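Local structure of esterase (uncultured bacterium pCosCE1, 7ATL) at residues A[296-301]-A[349-354]; A[278-283]-A[287-292]; A[346-349]-A[354-357]; A[320-323]-A[327-330]; A[61-66]-A[272-277]. The protein probably hydrolyses carboxylic esters as a family VIII carboxylesterase with a beta-lactamase-like fold, and also has promiscuous acyltransferase activity. One frame throughout, in Å; residues are numbered along the deposited sequence.

Interaction 1: residues A[296-301]-A[349-354]; sequences LMRQAH and YDPQAA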
# COMPACT_ATOMS: atom_id res chain seq x y z
N LEU A 296 -2.72 -17.64 -6.29
CA LEU A 296 -2.34 -16.93 -7.53
C LEU A 296 -1.70 -15.58 -7.17
O LEU A 296 -0.64 -15.24 -7.75
CB LEU A 296 -3.58 -16.73 -8.40
CG LEU A 296 -3.39 -15.90 -9.67
CD1 LEU A 296 -2.35 -16.53 -10.58
CD2 LEU A 296 -4.71 -15.72 -10.42
N MET A 297 -2.28 -14.86 -6.20
CA MET A 297 -1.86 -13.48 -5.86
C MET A 297 -0.44 -13.49 -5.27
O MET A 297 0.24 -12.45 -5.39
CB MET A 297 -2.87 -12.82 -4.92
CG MET A 297 -4.20 -12.59 -5.60
SD MET A 297 -5.49 -11.96 -4.52
CE MET A 297 -4.77 -10.36 -4.15
N ARG A 298 0.04 -14.62 -4.72
CA ARG A 298 1.37 -14.71 -4.05
C ARG A 298 2.34 -15.57 -4.88
O ARG A 298 3.46 -15.87 -4.41
CB ARG A 298 1.21 -15.25 -2.62
CG ARG A 298 0.60 -16.65 -2.50
CD ARG A 298 1.02 -17.37 -1.24
NE ARG A 298 0.12 -18.47 -0.91
CZ ARG A 298 -1.06 -18.32 -0.33
NH1 ARG A 298 -1.52 -17.12 -0.01
NH2 ARG A 298 -1.81 -19.38 -0.10
N GLN A 299 1.98 -15.93 -6.10
CA GLN A 299 3.00 -16.39 -7.07
C GLN A 299 3.96 -15.24 -7.39
O GLN A 299 3.55 -14.05 -7.35
CB GLN A 299 2.34 -16.91 -8.34
CG GLN A 299 1.67 -18.26 -8.16
CD GLN A 299 0.87 -18.60 -9.39
OE1 GLN A 299 -0.13 -19.32 -9.31
NE2 GLN A 299 1.30 -18.07 -10.53
N ALA A 300 5.20 -15.58 -7.73
CA ALA A 300 6.23 -14.64 -8.21
C ALA A 300 6.00 -14.32 -9.70
O ALA A 300 6.86 -14.68 -10.52
CB ALA A 300 7.60 -15.23 -7.97
N HIS A 301 4.88 -13.64 -10.04
CA HIS A 301 4.56 -13.10 -11.39
C HIS A 301 5.75 -12.28 -11.87
O HIS A 301 6.03 -12.34 -13.04
CB HIS A 301 3.28 -12.27 -11.40
CG HIS A 301 2.05 -13.06 -11.10
ND1 HIS A 301 1.43 -13.84 -12.06
CD2 HIS A 301 1.35 -13.22 -9.95
CE1 HIS A 301 0.40 -14.43 -11.50
NE2 HIS A 301 0.33 -14.07 -10.22
N TYR A 349 1.64 -11.40 5.42
CA TYR A 349 1.23 -12.74 5.90
C TYR A 349 2.33 -13.69 5.47
O TYR A 349 2.85 -13.48 4.36
CB TYR A 349 -0.16 -13.12 5.39
CG TYR A 349 -0.25 -13.42 3.92
CD1 TYR A 349 0.35 -14.55 3.40
CD2 TYR A 349 -1.02 -12.65 3.07
CE1 TYR A 349 0.23 -14.88 2.06
CE2 TYR A 349 -1.17 -12.97 1.73
CZ TYR A 349 -0.53 -14.08 1.22
OH TYR A 349 -0.62 -14.42 -0.09
N ASP A 350 2.70 -14.61 6.35
CA ASP A 350 3.55 -15.79 6.07
C ASP A 350 2.61 -17.00 5.94
O ASP A 350 2.01 -17.44 6.93
CB ASP A 350 4.61 -15.87 7.17
CG ASP A 350 5.50 -17.09 7.06
OD1 ASP A 350 5.02 -18.11 6.53
OD2 ASP A 350 6.66 -17.01 7.52
N PRO A 351 2.41 -17.56 4.71
CA PRO A 351 1.46 -18.67 4.52
C PRO A 351 1.88 -19.94 5.26
O PRO A 351 1.00 -20.60 5.72
CB PRO A 351 1.45 -18.90 3.01
CG PRO A 351 2.81 -18.40 2.56
CD PRO A 351 3.10 -17.21 3.46
N GLN A 352 3.19 -20.19 5.41
CA GLN A 352 3.71 -21.40 6.09
C GLN A 352 3.44 -21.28 7.61
O GLN A 352 3.03 -22.30 8.21
CB GLN A 352 5.17 -21.67 5.68
CG GLN A 352 5.32 -22.46 4.37
CD GLN A 352 6.61 -22.25 3.60
OE1 GLN A 352 7.70 -22.11 4.16
NE2 GLN A 352 6.51 -22.25 2.29
N ALA A 353 3.62 -20.10 8.20
CA ALA A 353 3.46 -19.94 9.67
C ALA A 353 2.01 -19.61 10.02
O ALA A 353 1.73 -19.52 11.20
CB ALA A 353 4.44 -18.91 10.19
N ALA A 354 1.14 -19.44 9.03
CA ALA A 354 -0.27 -18.98 9.13
C ALA A 354 -0.40 -17.66 9.91
O ALA A 354 -1.43 -17.50 10.61
CB ALA A 354 -1.10 -20.07 9.74
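Arg298, just past helix 291-297, meets Tyr349 of strand 345-350, tying the exit of a helix to a central strand of the antiparallel sheet in this beta-lactamase fold. The link is one side-chain hydrogen bond: Arg298 NH1 donates to Tyr349 OH over 2.8 Å, with an angle of 152° at the hydrogen. The acceptor lies in the guanidinium plane, at its edge, while the phenol ring stands almost perpendicular to that plane (85°). With chi1 at 61°, CG of Arg298 is placed between the backbone N and the carbonyl carbon, and the chain then runs out extended to NE, crossing the tyrosine about at a right angle. Its aliphatic part is also close to the hydroxyl, CB of Arg298 lying 3.2 Å from Tyr349 OH. NH1 is shared, since it also donates to the carbonyl of Arg282 in helix 271-283, which helps fix the rotation of the group. Before the contact, the chain of Arg298 leaves its helix with Leu296 O accepting from both Gln299 N and His301 NE2, on opposite faces of the carbonyl plane. Beyond the tyrosine the chain turns in an Asx motif, with Ala353 N bonded to Asp350 OD1 at 3.0 Å. Within this turn Pro351 supplies the second surface of the contact: its CB sits over one guanidinium face, 4.2 Å from Arg298 NE.

Interaction 2: residues A[278-283]-A[287-292]; sequences VETLRT and GILQPA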
# COMPACT_ATOMS: atom_id res chain seq x y z
N VAL A 278 -5.58 -8.61 5.01
CA VAL A 278 -4.37 -9.47 4.90
C VAL A 278 -4.75 -10.94 5.16
O VAL A 278 -4.27 -11.82 4.40
CB VAL A 278 -3.25 -8.97 5.83
CG1 VAL A 278 -2.05 -9.91 5.83
CG2 VAL A 278 -2.82 -7.56 5.47
N GLU A 279 -5.59 -11.23 6.16
CA GLU A 279 -6.11 -12.60 6.42
C GLU A 279 -6.80 -13.13 5.16
O GLU A 279 -6.47 -14.24 4.71
CB GLU A 279 -7.06 -12.62 7.63
CG GLU A 279 -6.35 -12.92 8.93
CD GLU A 279 -5.72 -14.30 8.94
OE1 GLU A 279 -6.51 -15.29 8.93
OE2 GLU A 279 -4.46 -14.38 8.90
N THR A 280 -7.68 -12.32 4.55
CA THR A 280 -8.39 -12.65 3.29
C THR A 280 -7.40 -13.02 2.17
O THR A 280 -7.62 -14.02 1.47
CB THR A 280 -9.28 -11.48 2.87
OG1 THR A 280 -10.15 -11.19 3.96
CG2 THR A 280 -10.08 -11.78 1.63
N LEU A 281 -6.34 -12.24 2.01
CA LEU A 281 -5.28 -12.50 1.01
C LEU A 281 -4.55 -13.79 1.38
O LEU A 281 -4.12 -14.47 0.45
CB LEU A 281 -4.32 -11.30 0.96
CG LEU A 281 -4.92 -9.99 0.43
CD1 LEU A 281 -3.81 -9.01 0.08
CD2 LEU A 281 -5.82 -10.20 -0.79
N ARG A 282 -4.39 -14.11 2.66
CA ARG A 282 -3.58 -15.28 3.08
C ARG A 282 -4.29 -16.61 2.73
O ARG A 282 -3.57 -17.56 2.38
CB ARG A 282 -3.28 -15.22 4.58
CG ARG A 282 -2.48 -16.41 5.09
CD ARG A 282 -2.08 -16.28 6.54
NE ARG A 282 -3.22 -16.48 7.42
CZ ARG A 282 -3.74 -17.65 7.76
NH1 ARG A 282 -3.24 -18.79 7.31
NH2 ARG A 282 -4.80 -17.66 8.56
N THR A 283 -5.62 -16.71 2.87
CA THR A 283 -6.38 -18.00 2.84
C THR A 283 -7.58 -17.98 1.88
O THR A 283 -8.08 -19.06 1.57
CB THR A 283 -6.91 -18.36 4.24
OG1 THR A 283 -7.94 -17.42 4.53
CG2 THR A 283 -5.86 -18.35 5.33
N GLY A 287 -17.21 -17.28 -0.19
CA GLY A 287 -18.03 -16.29 -0.91
C GLY A 287 -17.38 -14.91 -1.04
O GLY A 287 -18.13 -13.94 -1.23
N ILE A 288 -16.04 -14.81 -0.97
CA ILE A 288 -15.33 -13.50 -1.12
C ILE A 288 -14.11 -13.68 -2.03
O ILE A 288 -14.01 -12.95 -3.03
CB ILE A 288 -14.98 -12.92 0.27
CG1 ILE A 288 -16.26 -12.58 1.05
CG2 ILE A 288 -14.07 -11.70 0.15
CD1 ILE A 288 -16.05 -12.16 2.48
N LEU A 289 -13.21 -14.60 -1.69
CA LEU A 289 -11.99 -14.88 -2.47
C LEU A 289 -11.64 -16.37 -2.34
O LEU A 289 -11.46 -16.82 -1.21
CB LEU A 289 -10.87 -13.98 -1.94
CG LEU A 289 -9.58 -13.97 -2.76
CD1 LEU A 289 -9.75 -13.17 -4.05
CD2 LEU A 289 -8.43 -13.41 -1.95
N GLN A 290 -11.58 -17.08 -3.47
CA GLN A 290 -11.24 -18.52 -3.55
C GLN A 290 -9.79 -18.72 -3.12
O GLN A 290 -8.90 -17.93 -3.45
CB GLN A 290 -11.45 -19.09 -4.96
CG GLN A 290 -12.84 -18.88 -5.57
CD GLN A 290 -13.95 -19.60 -4.83
OE1 GLN A 290 -14.82 -20.23 -5.44
NE2 GLN A 290 -13.96 -19.49 -3.51
N PRO A 291 -9.50 -19.80 -2.35
CA PRO A 291 -8.12 -20.14 -1.99
C PRO A 291 -7.14 -20.09 -3.18
O PRO A 291 -6.01 -19.65 -3.02
CB PRO A 291 -8.27 -21.59 -1.46
CG PRO A 291 -9.67 -21.64 -0.90
CD PRO A 291 -10.50 -20.73 -1.79
N ALA A 292 -7.59 -20.57 -4.34
CA ALA A 292 -6.79 -20.64 -5.59
C ALA A 292 -6.35 -19.23 -6.03
O ALA A 292 -5.18 -19.08 -6.43
CB ALA A 292 -7.57 -21.35 -6.68
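Leu289 has chi1 at -171°, which sets CG opposite the backbone N and carries CD2 across to helix 271-283, where it lies 3.6 Å from the carbonyl O of Thr280. The same methyl reaches two helix side chains: Leu289 CD2 is 4.3 Å from Thr280 CG2 and also 4.3 Å from Leu281 CD2. Two successive helix residues thus present a methyl, a carbonyl oxygen and a leucine branch to one leucine methyl. Ile288 adds one more methyl contact, its CG2 lying 4.3 Å from Thr280 CG2. The polar end of Thr280 is turned to its own helix, OG1 bonding to the carbonyl of Gln276. The setting is a tight helix-to-helix connection: helix 271-283 ends, Ile288 and Leu289 form a classic beta bulge facing Lys285, and Gln290 takes the N-cap position of helix 291-297. Helix 67-80 closes on the connection as well, with Arg77 reaching Ile288 O and Glu80 accepting from Gln290 N. At the end of helix 271-283 Pro291 closes in, its CA lying 3.7 Å from Thr283 O. Within the helix, Arg282 grips Glu279 side-on in a salt bridge, NE to OE2 at 2.9 Å and NH2 to OE1 at 2.9 Å. The NE bond lies in the guanidinium plane, and CG2 of Thr283 rests over one face of that group.

Interaction 3: residues A[346-349]-A[354-357]; sequences SWFY and AISV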
# COMPACT_ATOMS: atom_id res chain seq x y z
N SER A 346 3.94 -1.14 7.50
CA SER A 346 4.34 -2.46 6.95
C SER A 346 3.20 -3.46 7.20
O SER A 346 2.40 -3.24 8.11
CB SER A 346 5.66 -2.94 7.49
OG SER A 346 5.63 -3.08 8.90
N TRP A 347 3.10 -4.47 6.35
CA TRP A 347 2.17 -5.60 6.57
C TRP A 347 2.72 -6.82 5.82
O TRP A 347 3.47 -6.65 4.85
CB TRP A 347 0.74 -5.25 6.15
CG TRP A 347 0.61 -4.99 4.68
CD1 TRP A 347 0.65 -3.77 4.07
CD2 TRP A 347 0.47 -5.97 3.63
NE1 TRP A 347 0.51 -3.93 2.72
CE2 TRP A 347 0.42 -5.26 2.41
CE3 TRP A 347 0.37 -7.36 3.59
CZ2 TRP A 347 0.28 -5.90 1.17
CZ3 TRP A 347 0.23 -7.99 2.37
CH2 TRP A 347 0.18 -7.27 1.18
N PHE A 348 2.38 -8.01 6.30
CA PHE A 348 2.76 -9.28 5.63
C PHE A 348 1.89 -10.38 6.23
O PHE A 348 1.45 -10.25 7.38
CB PHE A 348 4.26 -9.57 5.75
CG PHE A 348 4.80 -9.83 7.14
CD1 PHE A 348 4.71 -11.09 7.73
CD2 PHE A 348 5.43 -8.82 7.86
CE1 PHE A 348 5.24 -11.32 8.99
CE2 PHE A 348 5.96 -9.06 9.12
CZ PHE A 348 5.86 -10.31 9.69
N TYR A 349 1.64 -11.40 5.42
CA TYR A 349 1.23 -12.74 5.90
C TYR A 349 2.33 -13.69 5.47
O TYR A 349 2.85 -13.48 4.36
CB TYR A 349 -0.16 -13.12 5.39
CG TYR A 349 -0.25 -13.42 3.92
CD1 TYR A 349 0.35 -14.55 3.40
CD2 TYR A 349 -1.02 -12.65 3.07
CE1 TYR A 349 0.23 -14.88 2.06
CE2 TYR A 349 -1.17 -12.97 1.73
CZ TYR A 349 -0.53 -14.08 1.22
OH TYR A 349 -0.62 -14.42 -0.09
N ALA A 354 1.14 -19.44 9.03
CA ALA A 354 -0.27 -18.98 9.13
C ALA A 354 -0.40 -17.66 9.91
O ALA A 354 -1.43 -17.50 10.61
CB ALA A 354 -1.10 -20.07 9.74
N ILE A 355 0.55 -16.74 9.79
CA ILE A 355 0.51 -15.47 10.58
C ILE A 355 0.33 -14.26 9.66
O ILE A 355 0.81 -14.28 8.53
CB ILE A 355 1.74 -15.31 11.51
CG1 ILE A 355 3.03 -15.12 10.72
CG2 ILE A 355 1.87 -16.44 12.52
CD1 ILE A 355 3.92 -14.11 11.36
N SER A 356 -0.40 -13.25 10.14
CA SER A 356 -0.55 -11.91 9.51
C SER A 356 -0.07 -10.87 10.53
O SER A 356 -0.32 -11.01 11.75
CB SER A 356 -1.96 -11.66 9.04
OG SER A 356 -2.45 -12.70 8.19
N VAL A 357 0.64 -9.87 10.04
CA VAL A 357 1.20 -8.75 10.85
C VAL A 357 0.77 -7.44 10.18
O VAL A 357 0.94 -7.32 8.99
CB VAL A 357 2.73 -8.86 10.96
CG1 VAL A 357 3.37 -7.64 11.60
CG2 VAL A 357 3.09 -10.13 11.71
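Phe348 O receives the shortest bond of this pairing, from Val357 N at 2.8 Å, and a CA-H...O contact from Ser356 CA at 3.4 Å. The return bond runs from Phe348 N to Val357 O over 3.1 Å, in the carbonyl plane, so Phe348 and Val357 form a hydrogen-bonded antiparallel pair. Tyr349 and Ser356 are the neighbouring non-hydrogen-bonded pair, their CA atoms 4.1 Å apart. The two strands of this beta hairpin run 173° apart in direction, and a G1 beta bulge at Ala354 and Ile355, facing Asp350, marks the turn side. Between side chains the main contact is CH-pi: Val357 CB lies 3.8 Å from the centroid of the Phe348 ring, 19° off the ring normal and offset toward the rim. Phe348 holds chi1 at 65°, which brings its ring alongside the valine, with CZ only 3.4 Å from Val357 CG2. Ile355 CD1 meets Phe348 CE1 obliquely at 3.9 Å. On the face of Phe348 and Ile355, both side chains touch Tyr381 of helix 372-381. On the other face, Trp347 and Tyr349 pack against helix 271-283, whose Glu279 bonds Ser356 OG, while strands 27-34 and 337-341 flank the hairpin.

Interaction 4: residues A[320-323]-A[327-330]; sequences AVLE and LAAT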
# COMPACT_ATOMS: atom_id res chain seq x y z
N ALA A 320 4.91 -7.78 -2.52
CA ALA A 320 6.17 -8.49 -2.84
C ALA A 320 6.07 -9.93 -2.33
O ALA A 320 5.45 -10.16 -1.25
CB ALA A 320 7.36 -7.78 -2.24
N VAL A 321 6.66 -10.86 -3.08
CA VAL A 321 6.64 -12.32 -2.80
C VAL A 321 8.06 -12.71 -2.43
O VAL A 321 8.95 -12.42 -3.23
CB VAL A 321 6.16 -13.11 -4.02
CG1 VAL A 321 6.40 -14.61 -3.85
CG2 VAL A 321 4.71 -12.80 -4.33
N LEU A 322 8.24 -13.36 -1.29
CA LEU A 322 9.55 -13.87 -0.84
C LEU A 322 9.80 -15.19 -1.58
O LEU A 322 8.99 -16.11 -1.42
CB LEU A 322 9.49 -14.08 0.67
CG LEU A 322 10.80 -14.51 1.32
CD1 LEU A 322 11.89 -13.51 1.00
CD2 LEU A 322 10.63 -14.64 2.83
N GLU A 323 10.83 -15.24 -2.42
CA GLU A 323 11.26 -16.49 -3.11
C GLU A 323 12.42 -17.14 -2.34
O GLU A 323 12.48 -18.36 -2.35
CB GLU A 323 11.67 -16.18 -4.56
CG GLU A 323 10.53 -15.79 -5.49
CD GLU A 323 10.61 -16.45 -6.86
OE1 GLU A 323 10.11 -17.57 -6.97
OE2 GLU A 323 11.20 -15.87 -7.81
N LEU A 327 18.65 -15.50 1.32
CA LEU A 327 19.23 -14.34 0.62
C LEU A 327 18.73 -13.05 1.28
O LEU A 327 19.53 -12.13 1.38
CB LEU A 327 18.83 -14.43 -0.85
CG LEU A 327 19.51 -13.44 -1.78
CD1 LEU A 327 21.02 -13.54 -1.68
CD2 LEU A 327 19.06 -13.67 -3.22
N ALA A 328 17.47 -13.01 1.74
CA ALA A 328 16.77 -11.82 2.28
C ALA A 328 17.00 -11.66 3.78
O ALA A 328 16.64 -10.58 4.34
CB ALA A 328 15.29 -11.91 2.00
N ALA A 329 17.54 -12.70 4.41
CA ALA A 329 18.00 -12.70 5.82
C ALA A 329 16.82 -12.25 6.68
O ALA A 329 16.96 -11.25 7.36
CB ALA A 329 19.19 -11.80 5.97
N THR A 330 15.70 -12.97 6.53
CA THR A 330 14.42 -12.77 7.24
C THR A 330 14.03 -14.11 7.86
O THR A 330 14.21 -15.15 7.22
CB THR A 330 13.33 -12.27 6.28
OG1 THR A 330 12.08 -12.09 6.96
CG2 THR A 330 13.10 -13.23 5.12
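Leu322 provides the apolar contacts with segment 327-330, one methyl to each partner. Its CD1 lies 3.9 Å from Ala328 CB, and its CD2 meets Thr330 CG2 at 3.7 Å, leucine and threonine reaching toward each other tip to tip. Chi1 of Leu322, at -176°, sends CG away from its own backbone N and directs the forked end across to the facing segment. In Thr330 it is OG1 that stands opposite the backbone N (chi1 180°), which turns CG2 to the leucine. Trp313 of strand 313-315 touches both Leu322 and Ala328, extending the apolar patch. The motif that shapes this chain reversal is a Schellman motif: the short, weakly bonded helix 325-328 stops at Ala329, whose positive phi of 55° and two bonds back into the last turn swing the chain round, so that Ala328 and Thr330 both point at the leucine. The leucine's segment carries strand 320-322, which lies between 313-315 and 337-341 in the large antiparallel sheet. Among the polar groups, Thr330 OG1 bonds with Gln332 OE1, and the backbone of Leu322 bonds with that of Gly335 and Thr336.

Interaction 5: residues A[61-66]-A[272-277]; sequences FRLSSV and DDVLQL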
# COMPACT_ATOMS: atom_id res chain seq x y z
N PHE A 61 -5.70 5.91 10.00
CA PHE A 61 -4.45 6.40 9.38
C PHE A 61 -4.68 6.77 7.92
O PHE A 61 -5.59 6.24 7.26
CB PHE A 61 -3.34 5.36 9.48
CG PHE A 61 -2.86 5.05 10.87
CD1 PHE A 61 -3.59 4.20 11.69
CD2 PHE A 61 -1.67 5.55 11.33
CE1 PHE A 61 -3.14 3.89 12.95
CE2 PHE A 61 -1.23 5.26 12.62
CZ PHE A 61 -1.97 4.42 13.42
N ARG A 62 -3.85 7.69 7.45
CA ARG A 62 -3.57 7.84 6.00
C ARG A 62 -2.80 6.59 5.60
O ARG A 62 -1.78 6.30 6.27
CB ARG A 62 -2.77 9.12 5.75
CG ARG A 62 -3.52 10.39 6.12
CD ARG A 62 -2.66 11.63 6.10
NE ARG A 62 -3.41 12.78 6.58
CZ ARG A 62 -3.61 13.10 7.86
NH1 ARG A 62 -3.10 12.38 8.84
NH2 ARG A 62 -4.30 14.18 8.14
N LEU A 63 -3.27 5.87 4.58
CA LEU A 63 -2.73 4.51 4.26
C LEU A 63 -1.62 4.54 3.21
O LEU A 63 -0.86 3.59 3.22
CB LEU A 63 -3.89 3.61 3.82
CG LEU A 63 -4.86 3.24 4.94
CD1 LEU A 63 -6.00 2.40 4.39
CD2 LEU A 63 -4.14 2.50 6.04
N SER A 64 -1.48 5.60 2.40
CA SER A 64 -0.63 5.68 1.17
C SER A 64 -0.69 4.34 0.42
O SER A 64 -1.82 3.91 0.12
CB SER A 64 0.79 6.18 1.45
OG SER A 64 1.41 5.47 2.52
N SER A 65 0.43 3.64 0.19
CA SER A 65 0.43 2.42 -0.66
C SER A 65 -0.27 1.23 0.00
O SER A 65 -0.49 0.23 -0.68
CB SER A 65 1.80 2.04 -1.08
OG SER A 65 2.30 2.98 -2.01
N VAL A 66 -0.70 1.32 1.25
CA VAL A 66 -1.57 0.26 1.82
C VAL A 66 -2.91 0.30 1.10
O VAL A 66 -3.65 -0.69 1.21
CB VAL A 66 -1.69 0.33 3.35
CG1 VAL A 66 -2.62 -0.74 3.90
CG2 VAL A 66 -0.31 0.22 3.99
N ASP A 272 -7.38 -2.80 12.09
CA ASP A 272 -8.25 -4.01 12.10
C ASP A 272 -8.84 -4.25 10.72
O ASP A 272 -9.04 -5.44 10.38
CB ASP A 272 -9.37 -3.94 13.14
CG ASP A 272 -8.81 -4.24 14.51
OD1 ASP A 272 -8.60 -5.41 14.78
OD2 ASP A 272 -8.49 -3.29 15.26
N ASP A 273 -9.15 -3.19 9.97
CA ASP A 273 -9.67 -3.33 8.59
C ASP A 273 -8.52 -3.90 7.75
O ASP A 273 -8.75 -4.84 7.02
CB ASP A 273 -10.30 -2.04 8.04
CG ASP A 273 -11.71 -1.70 8.53
OD1 ASP A 273 -12.42 -2.57 9.09
OD2 ASP A 273 -12.11 -0.54 8.33
N VAL A 274 -7.29 -3.45 7.95
CA VAL A 274 -6.13 -3.95 7.16
C VAL A 274 -5.89 -5.43 7.50
O VAL A 274 -5.51 -6.19 6.59
CB VAL A 274 -4.88 -3.08 7.42
CG1 VAL A 274 -3.62 -3.64 6.76
CG2 VAL A 274 -5.12 -1.64 7.00
N LEU A 275 -6.09 -5.83 8.75
CA LEU A 275 -5.84 -7.22 9.18
C LEU A 275 -6.86 -8.14 8.51
O LEU A 275 -6.47 -9.25 8.12
CB LEU A 275 -5.92 -7.34 10.70
CG LEU A 275 -5.69 -8.75 11.23
CD1 LEU A 275 -4.38 -9.33 10.71
CD2 LEU A 275 -5.67 -8.77 12.74
N GLN A 276 -8.12 -7.69 8.40
CA GLN A 276 -9.20 -8.40 7.66
C GLN A 276 -8.71 -8.61 6.23
O GLN A 276 -8.80 -9.75 5.73
CB GLN A 276 -10.51 -7.60 7.60
CG GLN A 276 -11.40 -7.72 8.83
CD GLN A 276 -11.60 -9.18 9.15
OE1 GLN A 276 -12.12 -9.97 8.34
NE2 GLN A 276 -11.11 -9.57 10.32
N LEU A 277 -8.20 -7.55 5.61
CA LEU A 277 -7.69 -7.60 4.22
C LEU A 277 -6.55 -8.65 4.11
O LEU A 277 -6.56 -9.45 3.16
CB LEU A 277 -7.20 -6.21 3.82
CG LEU A 277 -6.31 -6.17 2.59
CD1 LEU A 277 -7.10 -6.64 1.37
CD2 LEU A 277 -5.73 -4.77 2.37
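Val66 and Val274 form the closest part of this buried contact, their side chains crossing at about a right angle. CG1 of Val66 lies 4.1 Å from CG2 of Val274 and 4.2 Å from its CG1, so one methyl rests against both branches of the facing valine. That CG1 of Val66 is anti to the backbone N (chi1 178°), the branch that leads to Val274. The flanks are looser. Leu63 CD2 only grazes Val274 CG2 at 4.4 Å, and the side chain of Leu277 stays 4.7 Å from segment 61-66. Neighbours fill in around the pair: Tyr70 of helix 67-80 touches both Val274 and Leu277, Val358 of the large sheet touches Val274, and Trp347 packs on Val66. Val66 N donates to Leu63 O at 3.0 Å, closing a tight turn between the two apolar residues, whose CB atoms both point at the helix. The residues between them are directed elsewhere and belong to the polar side. Ser65 OG bonds with Lys68 NZ, with the hydroxyl of Tyr171, and with a pentaethylene glycol molecule, probably from the crystallisation liquor, consistent with this side of the serine being reachable by small molecules. Ser65 and Lys68 match the SxxK pattern at a helix start, consistent with the active-site serine motif of family VIII carboxylesterases and serine beta-lactamases, here backed by helix 271-283 through the Val66-Val274 pair.

Helix 271-283 runs through the set: interactions 5 and 2 use its successive parts, and its side chains also pack on the strands of interactions 1 and 3. Interactions 3 and 5 are buried, but interaction 3 combines backbone bonding with ring packing, whereas interaction 5 rests on aliphatic methyls alone. Interactions 1, 2 and 4 are partly buried and lie 17 to 18 Å from the chain centre. Among these, only interaction 1 has a hydrogen bond between its segments, and it is joined to interaction 2 through the end of helix 271-283. Interactions 1 and 3 share Tyr349 and Ala354. Interaction 4, nested within the loop closed by interaction 1, meets the same sheet.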